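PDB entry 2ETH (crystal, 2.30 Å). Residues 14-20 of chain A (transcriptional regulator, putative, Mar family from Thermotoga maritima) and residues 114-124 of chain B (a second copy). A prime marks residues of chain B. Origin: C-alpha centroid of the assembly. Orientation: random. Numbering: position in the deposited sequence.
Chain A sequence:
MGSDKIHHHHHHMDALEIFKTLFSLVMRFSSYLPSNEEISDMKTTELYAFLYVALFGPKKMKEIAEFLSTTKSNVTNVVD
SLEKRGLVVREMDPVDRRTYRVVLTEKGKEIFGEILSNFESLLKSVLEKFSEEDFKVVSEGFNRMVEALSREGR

Chain A, residues 14-20: DALEIFK
Chain B (114-124) EILSNFESLLK

What lies at the centre of the contact? Two phenylalanines meet there, one from each copy of the protein. Phe19 and Phe119′ both point CA to CB toward the opposing helix, and both have chi1 in the t well (-164° and -179°), with chi2 at -32° and 82°. Their ring centroids are 5.1 Å apart and their planes meet at 45°, an oblique pairing in which Phe19 CD2 lies over one face of the Phe119′ ring. Phe19 CB comes 3.8 Å from Phe119′ CE2, so the aliphatic root of one side chain also packs on the other ring.

Which aliphatic groups surround the two rings? Ile115′, with chi1 m and chi2 t, sets CG2 at the edge of the Phe19 ring, 3.5 Å from Phe19 CE2. Leu116′ leaves its backbone sideways, but its end comes nearer; with chi1 at -144° and chi2 at 7°, both off the wells, its CD1 stands 3.9 Å from Phe19 CD2 and 4.1 Å from Ala15 CB. Its CD2 reaches Leu16 CB at 3.9 Å; the Leu16 side chain is not modelled beyond CB. Further along, Ile18 (chi1 m, chi2 off at 103°) meets Leu123′ (chi1 m, chi2 t), with the two CD1 atoms 3.6 Å apart. These are van der Waals contacts that keep apolar surface from water, and the two stretches together bury 401 Å².

How are the backbones arranged to bring these side chains together? Residues 15-20 and 114-124′ are both helical, with phi from -79° to -48° and psi from -53° to -19°. The axes cross almost at right angles, at 95°, and approach to 9.6 Å. The closest register is Ala15 CA to Glu120′ CA at 4.9 Å, followed by Leu16 CA to Leu116′ CA at 6.5 Å. Ala15 points CA to CB toward the partner at this close approach, its CB lying 3.6 Å from Glu120′ CB, the last side-chain atom modelled in that residue. Backbone i to i+4 bonds run along each helix, such as Phe19 N to Ala15 O at 3.2 Å and Glu120′ N to Leu116′ O at 2.9 Å; that from Leu122′ N to Asn118′ O is weak.

What happens at the polar edge? No hydrogen bond crosses between the modelled atoms, although some side chains are incomplete. Ala15 O lies at the edge of the Phe119′ ring, 3.3 Å from Phe119′ CE2, while Phe19 N donates to that same oxygen within its own helix. Asp14, extended at phi -93° and psi 134°, is the N-cap: with chi1 t and chi2 79°, its OD2 accepts from Leu16 N at 3.2 Å, satisfying an amide that the first turn leaves without a backbone partner. On the other helix, Ser121′ OG donates to Asn118′ O at 3.1 Å. Among the modelled atoms, the hydrogen bonds described here stay within each stretch, and the contact between the two is mainly apolar.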

ATOM      1  N   ASP A  14      17.760   7.821  -9.236  1.00 53.82           N
ATOM      2  CA  ASP A  14      17.914   7.640  -7.793  1.00 53.23           C
ATOM      3  C   ASP A  14      16.655   7.044  -7.194  1.00 52.51           C
ATOM      4  O   ASP A  14      15.552   7.514  -7.469  1.00 52.39           O
ATOM      5  CB  ASP A  14      18.249   8.939  -7.074  1.00 53.25           C
ATOM      6  CG  ASP A  14      18.762   8.691  -5.663  1.00 53.76           C
ATOM      7  OD1 ASP A  14      19.958   8.331  -5.522  1.00 54.33           O
ATOM      8  OD2 ASP A  14      17.965   8.827  -4.704  1.00 52.59           O
ATOM      9  N   ALA A  15      16.843   6.030  -6.350  1.00 51.82           N
ATOM     10  CA  ALA A  15      15.748   5.271  -5.747  1.00 51.54           C
ATOM     11  C   ALA A  15      14.726   6.150  -4.986  1.00 51.49           C
ATOM     12  O   ALA A  15      13.514   5.923  -5.082  1.00 51.41           O
ATOM     13  CB  ALA A  15      16.325   4.187  -4.830  1.00 51.32           C
ATOM     14  N   LEU A  16      15.226   7.154  -4.250  1.00 51.17           N
ATOM     15  CA  LEU A  16      14.389   8.083  -3.464  1.00 50.81           C
ATOM     16  C   LEU A  16      13.556   9.026  -4.340  1.00 50.35           C
ATOM     17  O   LEU A  16      12.421   9.358  -4.002  1.00 50.31           O
ATOM     18  CB  LEU A  16      15.260   8.912  -2.497  1.00 50.66           C
ATOM     19  N   GLU A  17      14.136   9.468  -5.452  1.00 49.96           N
ATOM     20  CA  GLU A  17      13.451  10.380  -6.370  1.00 49.64           C
ATOM     21  C   GLU A  17      12.143   9.757  -6.845  1.00 49.27           C
ATOM     22  O   GLU A  17      11.089  10.387  -6.736  1.00 49.34           O
ATOM     23  CB  GLU A  17      14.349  10.739  -7.569  1.00 49.35           C
ATOM     24  N   ILE A  18      12.210   8.521  -7.350  1.00 48.92           N
ATOM     25  CA  ILE A  18      11.020   7.839  -7.893  1.00 48.50           C
ATOM     26  C   ILE A  18      10.026   7.476  -6.785  1.00 47.93           C
ATOM     27  O   ILE A  18       8.817   7.561  -6.989  1.00 48.02           O
ATOM     28  CB  ILE A  18      11.360   6.548  -8.682  1.00 48.55           C
ATOM     29  CG1 ILE A  18      12.447   6.792  -9.726  1.00 48.48           C
ATOM     30  CG2 ILE A  18      10.099   5.999  -9.371  1.00 48.84           C
ATOM     31  CD1 ILE A  18      13.795   6.300  -9.326  1.00 48.78           C
ATOM     32  N   PHE A  19      10.549   7.066  -5.626  1.00 47.32           N
ATOM     33  CA  PHE A  19       9.727   6.766  -4.431  1.00 46.94           C
ATOM     34  C   PHE A  19       8.870   7.993  -4.042  1.00 46.57           C
ATOM     35  O   PHE A  19       7.632   7.908  -3.902  1.00 45.97           O
ATOM     36  CB  PHE A  19      10.647   6.370  -3.266  1.00 47.03           C
ATOM     37  CG  PHE A  19       9.955   5.688  -2.107  1.00 47.03           C
ATOM     38  CD1 PHE A  19       8.642   5.972  -1.751  1.00 47.77           C
ATOM     39  CD2 PHE A  19      10.660   4.778  -1.334  1.00 48.05           C
ATOM     40  CE1 PHE A  19       8.039   5.336  -0.668  1.00 47.95           C
ATOM     41  CE2 PHE A  19      10.063   4.140  -0.252  1.00 48.40           C
ATOM     42  CZ  PHE A  19       8.747   4.421   0.079  1.00 47.68           C
ATOM     43  N   LYS A  20       9.545   9.129  -3.878  1.00 45.94           N
ATOM     44  CA  LYS A  20       8.887  10.371  -3.504  1.00 46.03           C
ATOM     45  C   LYS A  20       7.721  10.669  -4.470  1.00 45.76           C
ATOM     46  O   LYS A  20       6.595  10.906  -4.031  1.00 45.43           O
ATOM     47  CB  LYS A  20       9.927  11.508  -3.437  1.00 45.93           C
ATOM     48  CG  LYS A  20       9.438  12.810  -2.803  1.00 46.55           C
ATOM     49  CD  LYS A  20      10.546  13.872  -2.781  1.00 46.74           C
ATOM     50  CE  LYS A  20      10.225  15.012  -1.818  1.00 48.52           C
ATOM     51  NZ  LYS A  20      10.488  16.381  -2.455  1.00 50.38           N
TER
ATOM     52  N   GLU B 114      16.467   1.014   5.133  1.00 50.83           N
ATOM     53  CA  GLU B 114      16.025  -0.330   4.730  1.00 51.71           C
ATOM     54  C   GLU B 114      15.002  -0.218   3.604  1.00 51.88           C
ATOM     55  O   GLU B 114      15.145  -0.862   2.569  1.00 52.51           O
ATOM     56  CB  GLU B 114      15.400  -1.128   5.892  1.00 51.95           C
ATOM     57  CG  GLU B 114      16.390  -1.773   6.877  1.00 52.82           C
ATOM     58  N   ILE B 115      13.971   0.599   3.807  1.00 51.94           N
ATOM     59  CA  ILE B 115      12.876   0.690   2.834  1.00 51.53           C
ATOM     60  C   ILE B 115      13.391   1.247   1.520  1.00 51.79           C
ATOM     61  O   ILE B 115      13.027   0.769   0.444  1.00 51.79           O
ATOM     62  CB  ILE B 115      11.728   1.569   3.354  1.00 51.69           C
ATOM     63  CG1 ILE B 115      11.063   0.904   4.567  1.00 52.13           C
ATOM     64  CG2 ILE B 115      10.695   1.834   2.273  1.00 49.60           C
ATOM     65  CD1 ILE B 115       9.982   1.752   5.179  1.00 53.26           C
ATOM     66  N   LEU B 116      14.268   2.240   1.620  1.00 51.97           N
ATOM     67  CA  LEU B 116      14.844   2.890   0.445  1.00 52.20           C
ATOM     68  C   LEU B 116      15.705   1.910  -0.347  1.00 51.70           C
ATOM     69  O   LEU B 116      15.634   1.827  -1.559  1.00 51.57           O
ATOM     70  CB  LEU B 116      15.687   4.101   0.870  1.00 52.42           C
ATOM     71  CG  LEU B 116      15.631   5.296  -0.084  1.00 53.58           C
ATOM     72  CD1 LEU B 116      14.594   5.099  -1.191  1.00 52.22           C
ATOM     73  CD2 LEU B 116      15.382   6.605   0.704  1.00 53.19           C
ATOM     74  N   SER B 117      16.476   1.148   0.396  1.00 51.68           N
ATOM     75  CA  SER B 117      17.403   0.196  -0.128  1.00 51.78           C
ATOM     76  C   SER B 117      16.686  -0.982  -0.772  1.00 51.59           C
ATOM     77  O   SER B 117      17.073  -1.431  -1.847  1.00 51.27           O
ATOM     78  CB  SER B 117      18.247  -0.296   1.028  1.00 51.68           C
ATOM     79  OG  SER B 117      19.348  -1.040   0.577  1.00 54.92           O
ATOM     80  N   ASN B 118      15.653  -1.491  -0.103  1.00 51.39           N
ATOM     81  CA  ASN B 118      14.838  -2.575  -0.671  1.00 50.90           C
ATOM     82  C   ASN B 118      14.181  -2.156  -1.961  1.00 49.93           C
ATOM     83  O   ASN B 118      14.034  -2.952  -2.877  1.00 49.48           O
ATOM     84  CB  ASN B 118      13.765  -3.030   0.301  1.00 50.90           C
ATOM     85  CG  ASN B 118      14.347  -3.662   1.544  1.00 52.92           C
ATOM     86  OD1 ASN B 118      15.404  -4.304   1.504  1.00 55.63           O
ATOM     87  ND2 ASN B 118      13.676  -3.451   2.675  1.00 54.60           N
ATOM     88  N   PHE B 119      13.798  -0.897  -2.030  1.00 49.42           N
ATOM     89  CA  PHE B 119      13.153  -0.365  -3.207  1.00 49.70           C
ATOM     90  C   PHE B 119      14.125  -0.023  -4.342  1.00 49.37           C
ATOM     91  O   PHE B 119      13.726   0.037  -5.475  1.00 49.56           O
ATOM     92  CB  PHE B 119      12.416   0.876  -2.804  1.00 49.79           C
ATOM     93  CG  PHE B 119      11.685   1.535  -3.903  1.00 49.85           C
ATOM     94  CD1 PHE B 119      10.434   1.073  -4.285  1.00 51.06           C
ATOM     95  CD2 PHE B 119      12.202   2.678  -4.505  1.00 50.12           C
ATOM     96  CE1 PHE B 119       9.715   1.734  -5.290  1.00 52.99           C
ATOM     97  CE2 PHE B 119      11.498   3.352  -5.499  1.00 50.05           C
ATOM     98  CZ  PHE B 119      10.242   2.882  -5.897  1.00 51.55           C
ATOM     99  N   GLU B 120      15.368   0.281  -4.005  1.00 49.34           N
ATOM    100  CA  GLU B 120      16.421   0.463  -4.984  1.00 49.32           C
ATOM    101  C   GLU B 120      16.614  -0.867  -5.678  1.00 49.27           C
ATOM    102  O   GLU B 120      16.708  -0.922  -6.894  1.00 49.19           O
ATOM    103  CB  GLU B 120      17.742   0.899  -4.339  1.00 48.48           C
ATOM    104  N   SER B 121      16.651  -1.941  -4.903  1.00 49.25           N
ATOM    105  CA  SER B 121      16.876  -3.244  -5.473  1.00 49.44           C
ATOM    106  C   SER B 121      15.642  -3.825  -6.175  1.00 49.38           C
ATOM    107  O   SER B 121      15.796  -4.747  -6.966  1.00 50.53           O
ATOM    108  CB  SER B 121      17.345  -4.210  -4.423  1.00 49.22           C
ATOM    109  OG  SER B 121      16.235  -4.903  -3.944  1.00 51.26           O
ATOM    110  N   LEU B 122      14.443  -3.327  -5.882  1.00 48.56           N
ATOM    111  CA  LEU B 122      13.263  -3.698  -6.646  1.00 48.72           C
ATOM    112  C   LEU B 122      13.391  -3.083  -8.029  1.00 48.62           C
ATOM    113  O   LEU B 122      13.213  -3.791  -9.021  1.00 48.77           O
ATOM    114  CB  LEU B 122      11.935  -3.255  -5.968  1.00 48.59           C
ATOM    115  CG  LEU B 122      10.663  -3.256  -6.835  1.00 48.68           C
ATOM    116  CD1 LEU B 122      10.222  -4.671  -7.134  1.00 49.57           C
ATOM    117  CD2 LEU B 122       9.503  -2.515  -6.211  1.00 48.79           C
ATOM    118  N   LEU B 123      13.688  -1.781  -8.092  1.00 48.19           N
ATOM    119  CA  LEU B 123      13.878  -1.097  -9.375  1.00 48.66           C
ATOM    120  C   LEU B 123      14.950  -1.731 -10.267  1.00 47.76           C
ATOM    121  O   LEU B 123      14.757  -1.848 -11.462  1.00 48.28           O
ATOM    122  CB  LEU B 123      14.295   0.349  -9.192  1.00 48.93           C
ATOM    123  CG  LEU B 123      13.353   1.412  -8.687  1.00 49.02           C
ATOM    124  CD1 LEU B 123      14.048   2.709  -9.048  1.00 49.51           C
ATOM    125  CD2 LEU B 123      11.997   1.329  -9.268  1.00 49.88           C
ATOM    126  N   LYS B 124      16.087  -2.088  -9.699  1.00 47.17           N
ATOM    127  CA  LYS B 124      17.128  -2.737 -10.472  1.00 46.93           C
ATOM    128  C   LYS B 124      16.566  -3.983 -11.169  1.00 46.65           C
ATOM    129  O   LYS B 124      16.828  -4.195 -12.356  1.00 47.94           O
ATOM    130  CB  LYS B 124      18.325  -3.060  -9.598  1.00 46.17           C
TER